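Local coordinates for putative eukaryotic translation initiation factor eIF-4E (Leishmania major, PDB 5WB5), which probably binds the 7-methylguanosine-type cap of messenger RNA, including the trypanosomatid cap 4, and acts as an initiation factor in translation, at residues P34-T39 / S45-M50; Y77-E82 / M143-E148; L99-D104 / K196-E201. All blocks are in the same frame, centred on the assembly; numbering follows the deposited sequence.

Contact 1. Residues P34-T39 / S45-M50; sequences PSTYNT and SLVPIM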
loop_
_atom_site.group_PDB
_atom_site.type_symbol
_atom_site.label_atom_id
_atom_site.label_comp_id
_atom_site.label_asym_id
_atom_site.label_seq_id
_atom_site.Cartn_x
_atom_site.Cartn_y
_atom_site.Cartn_z
ATOM N N PRO A 34 -3.664 10.891 13.747
ATOM C CA PRO A 34 -4.405 11.801 14.638
ATOM C C PRO A 34 -4.405 13.242 14.163
ATOM O O PRO A 34 -5.351 13.983 14.460
ATOM C CB PRO A 34 -3.673 11.650 15.978
ATOM C CG PRO A 34 -3.086 10.281 15.927
ATOM C CD PRO A 34 -2.714 10.044 14.490
ATOM N N SER A 35 -3.369 13.667 13.435
ATOM C CA SER A 35 -3.330 15.034 12.931
ATOM C C SER A 35 -4.333 15.250 11.805
ATOM O O SER A 35 -4.775 16.382 11.581
ATOM C CB SER A 35 -1.921 15.376 12.458
ATOM O OG SER A 35 -1.008 15.348 13.539
ATOM N N THR A 36 -4.697 14.190 11.087
ATOM C CA THR A 36 -5.729 14.263 10.063
ATOM C C THR A 36 -7.094 13.847 10.588
ATOM O O THR A 36 -8.081 13.943 9.853
ATOM C CB THR A 36 -5.356 13.384 8.860
ATOM O OG1 THR A 36 -5.283 12.011 9.265
ATOM C CG2 THR A 36 -4.013 13.808 8.274
ATOM N N TYR A 37 -7.171 13.391 11.837
ATOM C CA TYR A 37 -8.435 12.938 12.403
ATOM C C TYR A 37 -9.471 14.053 12.347
ATOM O O TYR A 37 -9.267 15.134 12.908
ATOM C CB TYR A 37 -8.224 12.471 13.843
ATOM C CG TYR A 37 -9.496 12.056 14.547
ATOM C CD1 TYR A 37 -10.064 10.807 14.323
ATOM C CD2 TYR A 37 -10.128 12.909 15.439
ATOM C CE1 TYR A 37 -11.226 10.424 14.966
ATOM C CE2 TYR A 37 -11.291 12.535 16.086
ATOM C CZ TYR A 37 -11.835 11.292 15.846
ATOM O OH TYR A 37 -12.993 10.917 16.491
ATOM N N ASN A 38 -10.582 13.785 11.665
ATOM C CA ASN A 38 -11.690 14.726 11.546
ATOM C C ASN A 38 -12.755 14.336 12.565
ATOM O O ASN A 38 -13.466 13.342 12.383
ATOM C CB ASN A 38 -12.243 14.719 10.122
ATOM C CG ASN A 38 -13.400 15.688 9.931
ATOM O OD1 ASN A 38 -14.252 15.848 10.807
ATOM N ND2 ASN A 38 -13.435 16.340 8.775
ATOM N N THR A 39 -12.867 15.125 13.638
ATOM C CA THR A 39 -13.805 14.800 14.707
ATOM C C THR A 39 -15.251 14.882 14.235
ATOM O O THR A 39 -16.112 14.166 14.757
ATOM C CB THR A 39 -13.595 15.738 15.896
ATOM O OG1 THR A 39 -12.194 15.865 16.171
ATOM C CG2 THR A 39 -14.303 15.198 17.131
ATOM N N SER A 45 -11.179 12.094 7.415
ATOM C CA SER A 45 -9.874 11.895 8.030
ATOM C C SER A 45 -8.866 11.341 7.036
ATOM O O SER A 45 -7.658 11.416 7.285
ATOM C CB SER A 45 -9.989 10.956 9.233
ATOM O OG SER A 45 -10.810 11.515 10.242
ATOM N N LEU A 46 -9.334 10.790 5.919
ATOM C CA LEU A 46 -8.442 10.237 4.915
ATOM C C LEU A 46 -7.987 11.321 3.944
ATOM O O LEU A 46 -8.781 12.161 3.512
ATOM C CB LEU A 46 -9.123 9.104 4.147
ATOM C CG LEU A 46 -9.532 7.895 4.986
ATOM C CD1 LEU A 46 -10.434 6.990 4.171
ATOM C CD2 LEU A 46 -8.310 7.131 5.485
ATOM N N VAL A 47 -6.705 11.287 3.593
ATOM C CA VAL A 47 -6.093 12.283 2.724
ATOM C C VAL A 47 -5.472 11.561 1.530
ATOM O O VAL A 47 -4.429 10.932 1.638
ATOM C CB VAL A 47 -5.021 13.098 3.481
ATOM C CG1 VAL A 47 -4.411 14.159 2.568
ATOM C CG2 VAL A 47 -5.620 13.730 4.730
ATOM N N PRO A 48 -6.106 11.645 0.349
ATOM C CA PRO A 48 -5.483 11.058 -0.849
ATOM C C PRO A 48 -4.265 11.866 -1.271
ATOM O O PRO A 48 -4.314 13.097 -1.340
ATOM C CB PRO A 48 -6.601 11.123 -1.898
ATOM C CG PRO A 48 -7.468 12.238 -1.451
ATOM C CD PRO A 48 -7.418 12.236 0.052
ATOM N N ILE A 49 -3.170 11.162 -1.559
ATOM C CA ILE A 49 -1.890 11.816 -1.814
ATOM C C ILE A 49 -1.575 11.839 -3.303
ATOM O O ILE A 49 -1.330 12.905 -3.878
ATOM C CB ILE A 49 -0.760 11.127 -1.029
ATOM C CG1 ILE A 49 -1.003 11.286 0.473
ATOM C CG2 ILE A 49 0.602 11.711 -1.424
ATOM C CD1 ILE A 49 0.016 10.593 1.349
ATOM N N MET A 50 -1.565 10.668 -3.938
ATOM C CA MET A 50 -1.088 10.573 -5.310
ATOM C C MET A 50 -1.680 9.344 -5.981
ATOM O O MET A 50 -1.864 8.298 -5.349
ATOM C CB MET A 50 0.442 10.512 -5.343
ATOM C CG MET A 50 1.043 10.380 -6.726
ATOM S SD MET A 50 2.841 10.274 -6.644
ATOM C CE MET A 50 3.224 9.915 -8.359
#
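Thr36 is the first residue of 34-39 to meet the other segment. Its OG1 lies 3.1 Å from Ser45 O, a possible hydrogen bond. Firmer is the bond that OG1 makes with the backbone N of Ser33. With chi1 at 63°, OG1 stands between the backbone N and the carbonyl carbon, while CG2 swings out beside the N. That methyl meets Val47 CG2 at 3.9 Å, and the two side chains cross obliquely. Apolar side chains of another protein chain pack on both Thr36 and Val47. The backbone O of Thr36 also faces Ser45, with a CA-H...O contact of 3.3 Å to Ser45 CA.

Tyr37 comes next. Its CB is directed away from 45-50, and the residue touches mainly through its backbone: Tyr37 CA is 3.5 Å from Ser45 OG. These residues belong to the long loop between the antiparallel strands 22-32 and 47-54, at one edge of the sheet. In eIF4E relatives this loop carries one of the two tryptophans that sandwich the methylated guanine of the cap. Here the loop is drawn together close to the point where strand 47-54 begins.

Asn38 gives the clearest polar link. Its backbone N donates to Ser45 OG at 2.7 Å, and the bond is almost straight, 172° at the hydrogen. Ser45 OG also has a weak hydrogen bond with Trp42 O. Asn38 CB lies against the same hydroxyl, 3.5 Å from Ser45 OG. Beyond CB the side chain leads away, and the amide oxygen OD1 is taken by the backbone N of Asn41.

Contact 2. Residues Y77-E82 / M143-E148; sequences YHFFQE and MATVGE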
loop_
_atom_site.group_PDB
_atom_site.type_symbol
_atom_site.label_atom_id
_atom_site.label_comp_id
_atom_site.label_asym_id
_atom_site.label_seq_id
_atom_site.Cartn_x
_atom_site.Cartn_y
_atom_site.Cartn_z
ATOM N N TYR A 77 -0.903 4.098 5.936
ATOM C CA TYR A 77 -0.872 4.158 4.480
ATOM C C TYR A 77 -1.984 3.276 3.928
ATOM O O TYR A 77 -2.131 2.123 4.343
ATOM C CB TYR A 77 0.470 3.662 3.924
ATOM C CG TYR A 77 1.637 4.625 3.994
ATOM C CD1 TYR A 77 1.503 5.955 3.609
ATOM C CD2 TYR A 77 2.885 4.195 4.429
ATOM C CE1 TYR A 77 2.576 6.828 3.669
ATOM C CE2 TYR A 77 3.963 5.059 4.492
ATOM C CZ TYR A 77 3.804 6.373 4.110
ATOM O OH TYR A 77 4.876 7.234 4.172
ATOM N N HIS A 78 -2.755 3.817 2.993
ATOM C CA HIS A 78 -3.726 3.047 2.230
ATOM C C HIS A 78 -3.321 3.110 0.767
ATOM O O HIS A 78 -2.826 4.137 0.303
ATOM C CB HIS A 78 -5.152 3.591 2.398
ATOM C CG HIS A 78 -5.530 3.885 3.818
ATOM N ND1 HIS A 78 -6.357 3.064 4.553
ATOM C CD2 HIS A 78 -5.199 4.914 4.634
ATOM C CE1 HIS A 78 -6.516 3.572 5.763
ATOM N NE2 HIS A 78 -5.825 4.694 5.838
ATOM N N PHE A 79 -3.535 2.019 0.040
ATOM C CA PHE A 79 -3.147 1.939 -1.368
ATOM C C PHE A 79 -4.216 1.106 -2.062
ATOM O O PHE A 79 -4.225 -0.120 -1.932
ATOM C CB PHE A 79 -1.759 1.324 -1.513
ATOM C CG PHE A 79 -1.199 1.397 -2.903
ATOM C CD1 PHE A 79 -0.692 2.585 -3.397
ATOM C CD2 PHE A 79 -1.159 0.269 -3.708
ATOM C CE1 PHE A 79 -0.169 2.653 -4.674
ATOM C CE2 PHE A 79 -0.638 0.331 -4.983
ATOM C CZ PHE A 79 -0.139 1.523 -5.466
ATOM N N PHE A 80 -5.126 1.771 -2.775
ATOM C CA PHE A 80 -6.320 1.111 -3.293
ATOM C C PHE A 80 -6.520 1.438 -4.761
ATOM O O PHE A 80 -6.107 2.497 -5.238
ATOM C CB PHE A 80 -7.574 1.521 -2.507
ATOM C CG PHE A 80 -7.776 0.736 -1.247
ATOM C CD1 PHE A 80 -6.902 0.877 -0.182
ATOM C CD2 PHE A 80 -8.836 -0.150 -1.128
ATOM C CE1 PHE A 80 -7.081 0.150 0.980
ATOM C CE2 PHE A 80 -9.021 -0.878 0.029
ATOM C CZ PHE A 80 -8.141 -0.727 1.088
ATOM N N GLN A 81 -7.169 0.519 -5.478
ATOM C CA GLN A 81 -7.476 0.771 -6.880
ATOM C C GLN A 81 -8.193 2.107 -7.025
ATOM O O GLN A 81 -8.957 2.525 -6.149
ATOM C CB GLN A 81 -8.338 -0.354 -7.460
ATOM C CG GLN A 81 -8.866 -0.057 -8.858
ATOM C CD GLN A 81 -9.477 -1.271 -9.528
ATOM O OE1 GLN A 81 -9.416 -2.383 -9.002
ATOM N NE2 GLN A 81 -10.064 -1.066 -10.703
ATOM N N GLU A 82 -7.934 2.789 -8.137
ATOM C CA GLU A 82 -8.562 4.081 -8.370
ATOM C C GLU A 82 -10.077 3.926 -8.418
ATOM O O GLU A 82 -10.603 2.962 -8.981
ATOM C CB GLU A 82 -8.053 4.699 -9.672
ATOM C CG GLU A 82 -8.425 6.164 -9.832
ATOM C CD GLU A 82 -7.782 6.800 -11.047
ATOM O OE1 GLU A 82 -7.437 6.061 -11.993
ATOM O OE2 GLU A 82 -7.617 8.038 -11.055
ATOM N N MET A 143 4.862 -3.640 -4.608
ATOM C CA MET A 143 5.266 -4.052 -5.947
ATOM C C MET A 143 4.419 -5.216 -6.438
ATOM O O MET A 143 4.073 -5.281 -7.622
ATOM C CB MET A 143 6.748 -4.433 -5.963
ATOM C CG MET A 143 7.700 -3.256 -5.827
ATOM S SD MET A 143 9.434 -3.713 -5.995
ATOM C CE MET A 143 9.615 -4.835 -4.616
ATOM N N ALA A 144 4.080 -6.149 -5.547
ATOM C CA ALA A 144 3.194 -7.244 -5.926
ATOM C C ALA A 144 1.802 -6.730 -6.263
ATOM O O ALA A 144 1.134 -7.260 -7.160
ATOM C CB ALA A 144 3.128 -8.275 -4.800
ATOM N N THR A 145 1.345 -5.699 -5.556
ATOM C CA THR A 145 0.041 -5.124 -5.857
ATOM C C THR A 145 0.031 -4.526 -7.257
ATOM O O THR A 145 -0.785 -4.904 -8.106
ATOM C CB THR A 145 -0.322 -4.064 -4.812
ATOM O OG1 THR A 145 -0.239 -4.636 -3.501
ATOM C CG2 THR A 145 -1.737 -3.537 -5.041
ATOM N N VAL A 146 0.955 -3.599 -7.525
ATOM C CA VAL A 146 0.938 -2.907 -8.812
ATOM C C VAL A 146 1.261 -3.872 -9.947
ATOM O O VAL A 146 0.700 -3.768 -11.044
ATOM C CB VAL A 146 1.898 -1.701 -8.807
ATOM C CG1 VAL A 146 1.414 -0.650 -7.828
ATOM C CG2 VAL A 146 3.324 -2.132 -8.495
ATOM N N GLY A 147 2.158 -4.829 -9.705
ATOM C CA GLY A 147 2.534 -5.808 -10.700
ATOM C C GLY A 147 1.531 -6.910 -10.927
ATOM O O GLY A 147 1.729 -7.738 -11.818
ATOM N N GLU A 148 0.462 -6.957 -10.134
ATOM C CA GLU A 148 -0.647 -7.889 -10.322
ATOM C C GLU A 148 -0.250 -9.341 -10.092
ATOM O O GLU A 148 -0.928 -10.249 -10.583
ATOM C CB GLU A 148 -1.266 -7.743 -11.719
ATOM C CG GLU A 148 -1.900 -6.389 -11.977
ATOM C CD GLU A 148 -3.130 -6.149 -11.131
ATOM O OE1 GLU A 148 -3.678 -7.131 -10.581
ATOM O OE2 GLU A 148 -3.546 -4.977 -11.014
#
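The helical turn that brings Thr145 and Val146 against Phe79 is closed by a backbone bond from Gly147 N to Met143 O, 2.9 Å long. Glu148 is the first residue to leave helical geometry. Its bond from Glu148 N to Thr145 O, 3.1 Å, is one of two back into the last turn that, with the positive phi (67°), make a Schellman motif.

No hydrogen bond joins the two segments, and the contact is apolar. Phe79 leaves strand 75-81 with CG anti to the backbone N (chi1 -171°), which sends the ring out toward the helix. The ring presents its edge. Val146 CG1 lies near the ring plane at the CE2-CZ edge, 3.6 Å from both Phe79 CE2 and Phe79 CZ, and its side chain crosses that of Phe79 at about a right angle. Thr145 CG2 also comes to the edge, 4.0 Å from Phe79 CE2, but this side chain runs past the phenyl in the opposite direction. Thr145 thus offers its methyl to the ring, while its OG1 is bonded to Val141 O one turn back.

This is the eIF4E fold, a curved antiparallel sheet with helices packed across its convex side. Phe79 is part of the buried layer between them. Its ring also meets that of Trp27 on the neighbouring strand 22-32, with nearly parallel planes, and it touches Met61 of helix 55-64. Just past the helix, Glu148 OE2 forms a salt bridge with Arg25. Glu148 OE1 pairs with a basic side chain of another protein chain, consistent with the convex surface that eIF4E proteins offer to their binding partners.

Contact 3. Residues L99-D104 / K196-E201; sequences LWVNLD and KALTKE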
loop_
_atom_site.group_PDB
_atom_site.type_symbol
_atom_site.label_atom_id
_atom_site.label_comp_id
_atom_site.label_asym_id
_atom_site.label_seq_id
_atom_site.Cartn_x
_atom_site.Cartn_y
_atom_site.Cartn_z
ATOM N N LEU A 99 -7.335 -9.630 4.727
ATOM C CA LEU A 99 -6.384 -10.575 5.304
ATOM C C LEU A 99 -5.200 -9.782 5.845
ATOM O O LEU A 99 -4.494 -9.126 5.076
ATOM C CB LEU A 99 -5.918 -11.589 4.258
ATOM C CG LEU A 99 -4.832 -12.593 4.669
ATOM C CD1 LEU A 99 -5.413 -13.724 5.511
ATOM C CD2 LEU A 99 -4.135 -13.143 3.443
ATOM N N TRP A 100 -4.983 -9.840 7.157
ATOM C CA TRP A 100 -3.988 -8.994 7.795
ATOM C C TRP A 100 -3.060 -9.816 8.678
ATOM O O TRP A 100 -3.341 -10.963 9.035
ATOM C CB TRP A 100 -4.648 -7.875 8.620
ATOM C CG TRP A 100 -5.627 -8.340 9.655
ATOM C CD1 TRP A 100 -6.959 -8.580 9.477
ATOM C CD2 TRP A 100 -5.355 -8.602 11.038
ATOM N NE1 TRP A 100 -7.532 -8.980 10.661
ATOM C CE2 TRP A 100 -6.568 -9.000 11.635
ATOM C CE3 TRP A 100 -4.203 -8.540 11.828
ATOM C CZ2 TRP A 100 -6.660 -9.339 12.984
ATOM C CZ3 TRP A 100 -4.298 -8.877 13.168
ATOM C CH2 TRP A 100 -5.516 -9.270 13.731
ATOM N N VAL A 101 -1.926 -9.195 9.001
ATOM C CA VAL A 101 -0.883 -9.786 9.828
ATOM C C VAL A 101 -0.273 -8.696 10.699
ATOM O O VAL A 101 -0.234 -7.520 10.321
ATOM C CB VAL A 101 0.218 -10.463 8.980
ATOM C CG1 VAL A 101 -0.364 -11.586 8.135
ATOM C CG2 VAL A 101 0.917 -9.443 8.092
ATOM N N ASN A 102 0.221 -9.099 11.870
ATOM C CA ASN A 102 0.861 -8.196 12.824
ATOM C C ASN A 102 2.365 -8.443 12.783
ATOM O O ASN A 102 2.852 -9.449 13.304
ATOM C CB ASN A 102 0.315 -8.401 14.235
ATOM C CG ASN A 102 -1.164 -8.088 14.346
ATOM O OD1 ASN A 102 -1.733 -7.417 13.487
ATOM N ND2 ASN A 102 -1.792 -8.567 15.412
ATOM N N LEU A 103 3.096 -7.527 12.158
ATOM C CA LEU A 103 4.546 -7.519 12.208
ATOM C C LEU A 103 5.006 -6.759 13.449
ATOM O O LEU A 103 4.222 -6.086 14.122
ATOM C CB LEU A 103 5.114 -6.873 10.946
ATOM C CG LEU A 103 4.399 -7.241 9.642
ATOM C CD1 LEU A 103 4.896 -6.374 8.498
ATOM C CD2 LEU A 103 4.585 -8.722 9.327
ATOM N N ASP A 104 6.299 -6.849 13.738
ATOM C CA ASP A 104 6.873 -6.207 14.910
ATOM C C ASP A 104 7.894 -5.160 14.484
ATOM O O ASP A 104 8.352 -5.136 13.339
ATOM C CB ASP A 104 7.519 -7.242 15.838
ATOM C CG ASP A 104 6.543 -8.322 16.272
ATOM O OD1 ASP A 104 5.351 -8.005 16.480
ATOM O OD2 ASP A 104 6.964 -9.492 16.394
ATOM N N LYS A 196 -0.538 -17.663 0.693
ATOM C CA LYS A 196 0.807 -18.032 0.242
ATOM C C LYS A 196 1.532 -16.844 -0.382
ATOM O O LYS A 196 2.713 -16.615 -0.093
ATOM C CB LYS A 196 0.752 -19.186 -0.755
ATOM C CG LYS A 196 2.119 -19.746 -1.167
ATOM C CD LYS A 196 1.955 -20.887 -2.176
ATOM C CE LYS A 196 1.733 -22.231 -1.500
ATOM N NZ LYS A 196 2.964 -22.697 -0.809
ATOM N N ALA A 197 0.857 -16.079 -1.249
ATOM C CA ALA A 197 1.518 -14.941 -1.882
ATOM C C ALA A 197 2.031 -13.949 -0.843
ATOM O O ALA A 197 3.205 -13.559 -0.860
ATOM C CB ALA A 197 0.560 -14.250 -2.852
ATOM N N LEU A 198 1.158 -13.532 0.077
ATOM C CA LEU A 198 1.526 -12.542 1.082
ATOM C C LEU A 198 2.637 -13.058 1.983
ATOM O O LEU A 198 3.521 -12.294 2.390
ATOM C CB LEU A 198 0.295 -12.170 1.907
ATOM C CG LEU A 198 0.506 -11.136 3.008
ATOM C CD1 LEU A 198 0.948 -9.814 2.412
ATOM C CD2 LEU A 198 -0.763 -10.954 3.815
ATOM N N THR A 199 2.608 -14.350 2.312
ATOM C CA THR A 199 3.691 -14.925 3.097
ATOM C C THR A 199 5.003 -14.900 2.327
ATOM O O THR A 199 6.070 -14.721 2.924
ATOM C CB THR A 199 3.344 -16.359 3.501
ATOM O OG1 THR A 199 2.051 -16.387 4.122
ATOM C CG2 THR A 199 4.377 -16.898 4.479
ATOM N N LYS A 200 4.946 -15.070 1.003
ATOM C CA LYS A 200 6.164 -15.035 0.198
ATOM C C LYS A 200 6.776 -13.641 0.188
ATOM O O LYS A 200 7.959 -13.469 0.502
ATOM C CB LYS A 200 5.859 -15.495 -1.229
ATOM C CG LYS A 200 7.031 -15.369 -2.193
ATOM C CD LYS A 200 6.632 -15.771 -3.599
ATOM C CE LYS A 200 7.756 -15.509 -4.582
ATOM N NZ LYS A 200 8.966 -16.319 -4.273
ATOM N N GLU A 201 5.986 -12.631 -0.172
ATOM C CA GLU A 201 6.503 -11.279 -0.347
ATOM C C GLU A 201 6.907 -10.616 0.962
ATOM O O GLU A 201 7.360 -9.466 0.931
ATOM C CB GLU A 201 5.458 -10.417 -1.056
ATOM C CG GLU A 201 5.110 -10.894 -2.454
ATOM C CD GLU A 201 6.297 -10.847 -3.396
ATOM O OE1 GLU A 201 7.315 -10.212 -3.042
ATOM O OE2 GLU A 201 6.213 -11.448 -4.490
#
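Leu198 reaches from helix 188-200 toward Leu99 and Val101 on strand 97-104. Its CB points at the strand but stays back, 4.8 Å from Leu99 CD2. CG lies anti to the backbone N (chi1 -180°), which carries the branch point toward the sheet. CG makes no close contact with the strand. CD1 does not touch the strand segment; CD2 makes the contact. It meets Leu99 CD2 at 4.0 Å, methyl to methyl, and the two leucines slide past each other in opposite directions. On another side CD2 approaches Val101 CG1, a looser touch at 4.4 Å.

All three residues are buried, and the contact is wholly apolar. Leu198 also packs on Leu178 of strand 175-182 and on Val141 of helix 133-147. Trp100, between the two strand residues, points away from the helix and has a cation-pi contact with Arg177. Such a helix laid over one face of the curved antiparallel sheet, with branched aliphatic side chains between the layers, belongs to the helical backing of the eIF4E fold.

How the contacts relate
All three contacts involve the same antiparallel sheet. Contact 1 lies at its outermost strand 47-54, contact 2 on strand 75-81, and contact 3 on strand 97-104 toward the other edge. Contacts 1 and 3 are on opposite sides of the chain's centre, about 26 Å apart between centres. Contact 2 is about 19 Å from the first and 15 Å from the third. Leu46 touches His78 between contacts 1 and 2; Ala144 of helix 133-147 touches Glu201, just after helix 188-200. Contact 1 closes first. Contacts 2 and 3 alternate, and their helices pack on earlier strands. These two back the sheet, while contact 1 lies in the loop that in relatives carries a cap-stacking tryptophan.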